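Local coordinates for endoribonuclease PemK (Escherichia coli, PDB 1M1F), which acts as the toxin of a plasmid-borne type II toxin-antitoxin system, probably as an endoribonuclease, killing daughter cells that lose the plasmid, at residues F57-D62 / M98-G103; V9-T14 / Q76-D81. All coordinates share one frame; numbering follows the deposited sequence.

Contact 1: residues F57-D62 / M98-G103; sequences FAVSLD and MNEVLG
Val59 meets the carboxylate end of Glu100 with one methyl and the aliphatic stem of the same residue with the other. Its CG1 lies 3.8 Å from Glu100 OE2 and 4.0 Å from Glu100 CD, while Val59 CG2 rests 4.1 Å from Glu100 CG, the two side chains crossing at a slant. The contact is van der Waals throughout: the methylene CG lies by one methyl and the carboxylate itself rests against the other, in a partly exposed position where an acid can lie over a valine. With CG anti to the backbone N (chi1 -161°) and the rest of the chain extended, Glu100 reaches out from its helix across the strand residue. The other oxygen, OE1, has a long, weak ion pair with Arg104 one helical turn on, and the side chain also touches Thr54.

Deeper in, Val59 CB stands 4.3 Å from Val101 CG2, a looser apolar contact between two buried, beta-branched residues. Ser60, whose side chain leaves the opposite face of the strand, takes the backbone N of Asp62 on its OG (3.1 Å), an ST turn that shapes the chain as the strand ends.

Strand 58-60, outermost within this chain in the antiparallel sheet, is hydrogen-bonded to strand 71-79. Helix 95-106 lies over this sheet, and Val101 packs onto Cys74 of that strand and Val43 and Leu26 of strands 41-46 and 22-27.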
loop_
_atom_site.group_PDB
_atom_site.type_symbol
_atom_site.label_atom_id
_atom_site.label_comp_id
_atom_site.label_asym_id
_atom_site.label_seq_id
_atom_site.Cartn_x
_atom_site.Cartn_y
_atom_site.Cartn_z
ATOM N N PHE A 57 12.255 8.472 1.115
ATOM C CA PHE A 57 11.356 7.408 1.600
ATOM C C PHE A 57 12.073 6.201 2.193
ATOM O O PHE A 57 11.426 5.303 2.729
ATOM C CB PHE A 57 10.414 6.957 0.482
ATOM C CG PHE A 57 9.372 7.984 0.127
ATOM C CD1 PHE A 57 8.336 8.280 0.992
ATOM C CD2 PHE A 57 9.430 8.650 -1.077
ATOM C CE1 PHE A 57 7.385 9.213 0.659
ATOM C CE2 PHE A 57 8.479 9.590 -1.407
ATOM C CZ PHE A 57 7.463 9.867 -0.542
ATOM N N ALA A 58 13.395 6.171 2.114
ATOM C CA ALA A 58 14.170 5.049 2.629
ATOM C C ALA A 58 14.640 5.312 4.057
ATOM O O ALA A 58 15.428 6.222 4.302
ATOM C CB ALA A 58 15.347 4.782 1.721
ATOM N N VAL A 59 14.143 4.526 5.003
ATOM C CA VAL A 59 14.489 4.675 6.408
ATOM C C VAL A 59 15.437 3.575 6.826
ATOM O O VAL A 59 15.119 2.397 6.723
ATOM C CB VAL A 59 13.222 4.629 7.278
ATOM C CG1 VAL A 59 13.591 4.632 8.746
ATOM C CG2 VAL A 59 12.312 5.800 6.941
ATOM N N SER A 60 16.608 3.970 7.297
ATOM C CA SER A 60 17.638 3.016 7.655
ATOM C C SER A 60 17.325 2.235 8.930
ATOM O O SER A 60 16.795 2.787 9.899
ATOM C CB SER A 60 18.975 3.746 7.816
ATOM O OG SER A 60 19.975 2.838 8.234
ATOM N N LEU A 61 17.642 0.941 8.897
ATOM C CA LEU A 61 17.536 0.070 10.071
ATOM C C LEU A 61 18.871 -0.097 10.823
ATOM O O LEU A 61 18.961 -0.863 11.791
ATOM C CB LEU A 61 17.050 -1.311 9.648
ATOM C CG LEU A 61 15.660 -1.398 9.036
ATOM C CD1 LEU A 61 15.410 -2.806 8.544
ATOM C CD2 LEU A 61 14.580 -0.964 9.999
ATOM N N ASP A 62 19.901 0.612 10.389
ATOM C CA ASP A 62 21.230 0.497 10.994
ATOM C C ASP A 62 21.301 1.084 12.407
ATOM O O ASP A 62 20.751 2.137 12.672
ATOM C CB ASP A 62 22.237 1.226 10.103
ATOM C CG ASP A 62 23.598 0.554 10.059
ATOM O OD1 ASP A 62 23.726 -0.620 10.467
ATOM O OD2 ASP A 62 24.606 1.127 9.597
ATOM N N MET A 98 9.497 2.745 13.730
ATOM C CA MET A 98 8.125 2.660 13.261
ATOM C C MET A 98 7.537 4.053 13.064
ATOM O O MET A 98 6.874 4.305 12.060
ATOM C CB MET A 98 7.270 1.833 14.225
ATOM C CG MET A 98 5.921 1.392 13.656
ATOM S SD MET A 98 6.013 0.278 12.160
ATOM C CE MET A 98 5.174 1.362 10.906
ATOM N N ASN A 99 7.786 4.970 13.994
ATOM C CA ASN A 99 7.234 6.309 13.871
ATOM C C ASN A 99 7.833 7.072 12.691
ATOM O O ASN A 99 7.143 7.852 12.039
ATOM C CB ASN A 99 7.373 7.068 15.181
ATOM C CG ASN A 99 6.514 6.468 16.284
ATOM O OD1 ASN A 99 5.464 5.873 16.023
ATOM N ND2 ASN A 99 6.952 6.636 17.534
ATOM N N GLU A 100 9.110 6.856 12.405
ATOM C CA GLU A 100 9.717 7.486 11.234
ATOM C C GLU A 100 9.044 6.969 9.948
ATOM O O GLU A 100 8.771 7.739 9.014
ATOM C CB GLU A 100 11.229 7.239 11.194
ATOM C CG GLU A 100 11.940 8.225 10.288
ATOM C CD GLU A 100 13.440 8.282 10.476
ATOM O OE1 GLU A 100 14.051 9.169 9.838
ATOM O OE2 GLU A 100 13.997 7.486 11.251
ATOM N N VAL A 101 8.775 5.663 9.903
ATOM C CA VAL A 101 8.093 5.040 8.770
ATOM C C VAL A 101 6.671 5.600 8.608
ATOM O O VAL A 101 6.254 5.970 7.505
ATOM C CB VAL A 101 8.105 3.508 8.932
ATOM C CG1 VAL A 101 7.191 2.818 7.938
ATOM C CG2 VAL A 101 9.521 3.000 8.774
ATOM N N LEU A 102 5.928 5.674 9.702
ATOM C CA LEU A 102 4.587 6.251 9.667
ATOM C C LEU A 102 4.629 7.700 9.171
ATOM O O LEU A 102 3.756 8.128 8.419
ATOM C CB LEU A 102 3.912 6.164 11.033
ATOM C CG LEU A 102 3.587 4.765 11.547
ATOM C CD1 LEU A 102 3.069 4.891 12.964
ATOM C CD2 LEU A 102 2.579 4.034 10.670
ATOM N N GLY A 103 5.638 8.456 9.593
ATOM C CA GLY A 103 5.807 9.822 9.136
ATOM C C GLY A 103 5.977 9.910 7.631
ATOM O O GLY A 103 5.394 10.780 6.987
#

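Contact 2: residues V9-T14 / Q76-D81; sequences VSLDPT and QPRTID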
loop_
_atom_site.group_PDB
_atom_site.type_symbol
_atom_site.label_atom_id
_atom_site.label_comp_id
_atom_site.label_asym_id
_atom_site.label_seq_id
_atom_site.Cartn_x
_atom_site.Cartn_y
_atom_site.Cartn_z
ATOM N N VAL A 9 8.574 -12.774 3.909
ATOM C CA VAL A 9 7.485 -13.226 3.052
ATOM C C VAL A 9 7.803 -13.040 1.579
ATOM O O VAL A 9 8.527 -12.119 1.200
ATOM C CB VAL A 9 6.164 -12.472 3.434
ATOM C CG1 VAL A 9 6.240 -10.972 3.102
ATOM C CG2 VAL A 9 4.942 -13.140 2.800
ATOM N N SER A 10 7.260 -13.940 0.753
ATOM C CA SER A 10 7.350 -13.803 -0.695
ATOM C C SER A 10 6.391 -12.748 -1.215
ATOM O O SER A 10 5.198 -12.804 -0.945
ATOM C CB SER A 10 7.029 -15.124 -1.390
ATOM O OG SER A 10 7.108 -14.953 -2.800
ATOM N N LEU A 11 6.935 -11.807 -1.971
ATOM C CA LEU A 11 6.143 -10.767 -2.629
ATOM C C LEU A 11 5.831 -11.110 -4.084
ATOM O O LEU A 11 5.146 -10.352 -4.770
ATOM C CB LEU A 11 6.916 -9.451 -2.592
ATOM C CG LEU A 11 7.182 -8.864 -1.203
ATOM C CD1 LEU A 11 8.027 -7.601 -1.286
ATOM C CD2 LEU A 11 5.864 -8.589 -0.502
ATOM N N ASP A 12 6.322 -12.252 -4.551
ATOM C CA ASP A 12 6.144 -12.647 -5.947
ATOM C C ASP A 12 4.772 -13.284 -6.163
ATOM O O ASP A 12 4.153 -13.760 -5.216
ATOM C CB ASP A 12 7.252 -13.625 -6.359
ATOM C CG ASP A 12 8.642 -13.006 -6.315
ATOM O OD1 ASP A 12 8.828 -11.824 -6.694
ATOM O OD2 ASP A 12 9.642 -13.652 -5.914
ATOM N N PRO A 13 4.270 -13.293 -7.403
ATOM C CA PRO A 13 4.915 -12.684 -8.571
ATOM C C PRO A 13 4.600 -11.202 -8.702
ATOM O O PRO A 13 3.628 -10.726 -8.120
ATOM C CB PRO A 13 4.277 -13.418 -9.756
ATOM C CG PRO A 13 3.069 -14.073 -9.246
ATOM C CD PRO A 13 3.024 -13.981 -7.757
ATOM N N THR A 14 5.406 -10.498 -9.493
ATOM C CA THR A 14 5.265 -9.051 -9.661
ATOM C C THR A 14 5.414 -8.656 -11.114
ATOM O O THR A 14 5.789 -9.476 -11.962
ATOM C CB THR A 14 6.347 -8.301 -8.875
ATOM O OG1 THR A 14 7.633 -8.617 -9.424
ATOM C CG2 THR A 14 6.403 -8.752 -7.419
ATOM N N GLN A 76 6.677 2.072 -0.965
ATOM C CA GLN A 76 6.063 0.917 -1.623
ATOM C C GLN A 76 5.150 0.101 -0.716
ATOM O O GLN A 76 5.318 -1.115 -0.578
ATOM C CB GLN A 76 7.129 -0.002 -2.251
ATOM C CG GLN A 76 7.930 0.650 -3.396
ATOM C CD GLN A 76 8.558 -0.340 -4.427
ATOM O OE1 GLN A 76 9.725 -0.168 -4.800
ATOM N NE2 GLN A 76 7.772 -1.309 -4.933
ATOM N N PRO A 77 4.139 0.721 -0.120
ATOM C CA PRO A 77 3.215 -0.053 0.709
ATOM C C PRO A 77 2.411 -1.051 -0.126
ATOM O O PRO A 77 2.073 -0.779 -1.288
ATOM C CB PRO A 77 2.304 1.017 1.293
ATOM C CG PRO A 77 2.336 2.113 0.274
ATOM C CD PRO A 77 3.759 2.152 -0.179
ATOM N N ARG A 78 2.076 -2.177 0.485
ATOM C CA ARG A 78 1.294 -3.197 -0.176
ATOM C C ARG A 78 0.454 -3.946 0.830
ATOM O O ARG A 78 0.932 -4.307 1.907
ATOM C CB ARG A 78 2.245 -4.179 -0.817
ATOM C CG ARG A 78 1.650 -5.121 -1.707
ATOM C CD ARG A 78 2.665 -5.693 -2.648
ATOM N NE ARG A 78 2.105 -6.906 -3.133
ATOM C CZ ARG A 78 2.777 -7.870 -3.712
ATOM N NH1 ARG A 78 4.078 -7.762 -3.952
ATOM N NH2 ARG A 78 2.111 -8.940 -4.066
ATOM N N THR A 79 -0.797 -4.191 0.470
ATOM C CA THR A 79 -1.697 -4.999 1.265
ATOM C C THR A 79 -1.484 -6.446 0.853
ATOM O O THR A 79 -1.590 -6.770 -0.330
ATOM C CB THR A 79 -3.132 -4.566 0.968
ATOM O OG1 THR A 79 -3.314 -3.204 1.392
ATOM C CG2 THR A 79 -4.123 -5.388 1.750
ATOM N N ILE A 80 -1.165 -7.312 1.807
ATOM C CA ILE A 80 -0.921 -8.719 1.474
ATOM C C ILE A 80 -1.628 -9.670 2.420
ATOM O O ILE A 80 -1.879 -9.358 3.582
ATOM C CB ILE A 80 0.612 -9.048 1.442
ATOM C CG1 ILE A 80 1.273 -8.813 2.804
ATOM C CG2 ILE A 80 1.317 -8.242 0.344
ATOM C CD1 ILE A 80 2.697 -9.379 2.896
ATOM N N ASP A 81 -1.936 -10.849 1.891
ATOM C CA ASP A 81 -2.497 -11.913 2.696
ATOM C C ASP A 81 -1.292 -12.670 3.238
ATOM O O ASP A 81 -0.752 -13.560 2.586
ATOM C CB ASP A 81 -3.379 -12.808 1.838
ATOM C CG ASP A 81 -4.131 -13.831 2.643
ATOM O OD1 ASP A 81 -3.650 -14.224 3.733
ATOM O OD2 ASP A 81 -5.221 -14.292 2.241
HETATM O O HOH W 1 1.571 -11.331 -6.282
#
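The carbonyl oxygen of Leu11 is gripped by both terminal nitrogens of Arg78. The shorter bond runs from Arg78 NH1 to Leu11 O, 2.9 Å, fairly straight at 159° and directed onto a lone pair in the carbonyl plane. Arg78 NH2 adds a weak, more bent bond to Leu11 O at 3.4 Å. This bridge joins two parts of the SH3-like PemK/MazF fold: the loop leaving strand 5-10 and the end of strand 71-79, which are not neighbours in the antiparallel sheet.

Arginine suits the place because it can span the gap and present two N-H groups to one acceptor. With CG anti to the backbone N (chi1 -170°) and the chain stretched from CG to NE, the guanidinium is carried across, meeting the oxygen with its edge. The two side chains run antiparallel alongside one another, with Leu11 CB 3.6 Å from Arg78 NH1, an apolar neighbour beside a charged group. A water accepts a weak bond from Arg78 NH2 and donates to Pro13 O at 2.8 Å, linking the guanidinium to the loop a second time, just after the cis peptide bond before Pro13. Arg85, which bonds the carbonyls of Ser10 and Asp12, brings a like charge close to Arg78 NH2.

At the dimer interface Thr79 OG1 bonds Pro77 O of the second subunit, Pro77 O bonds Thr79 OG1 of that subunit, and Asp81, the N-cap of helix 82-85, bonds its His17 and Glu18. Beyond the Leu11 side chain, Val9 CG1 (chi1 67°) and Ile80 CG1 each sit between their own backbone N and carbonyl carbon. Branched aliphatics suit this buried site, meeting tip to tip with Val9 CG1 3.9 Å from Ile80 CD1.

In the fold
The two contacts lie on opposite sides of the chain's centre, their own centres 19 Å apart and their nearest atoms about 6 Å apart without touching. They share one antiparallel sheet: strand 58-60 of contact 1 pairs directly with strand 71-79, which supplies residues 76-81 to contact 2. Along the chain the order is 9-14, 57-62, 76-81, 98-103, so the contacts interleave, and distant parts of the sequence are tied together at two places. Contact 1 sets the C-terminal helix 95-106 against a strand outermost within this chain, whereas contact 2 joins the loop after the first strand to a segment that also bonds the second subunit of the homodimer.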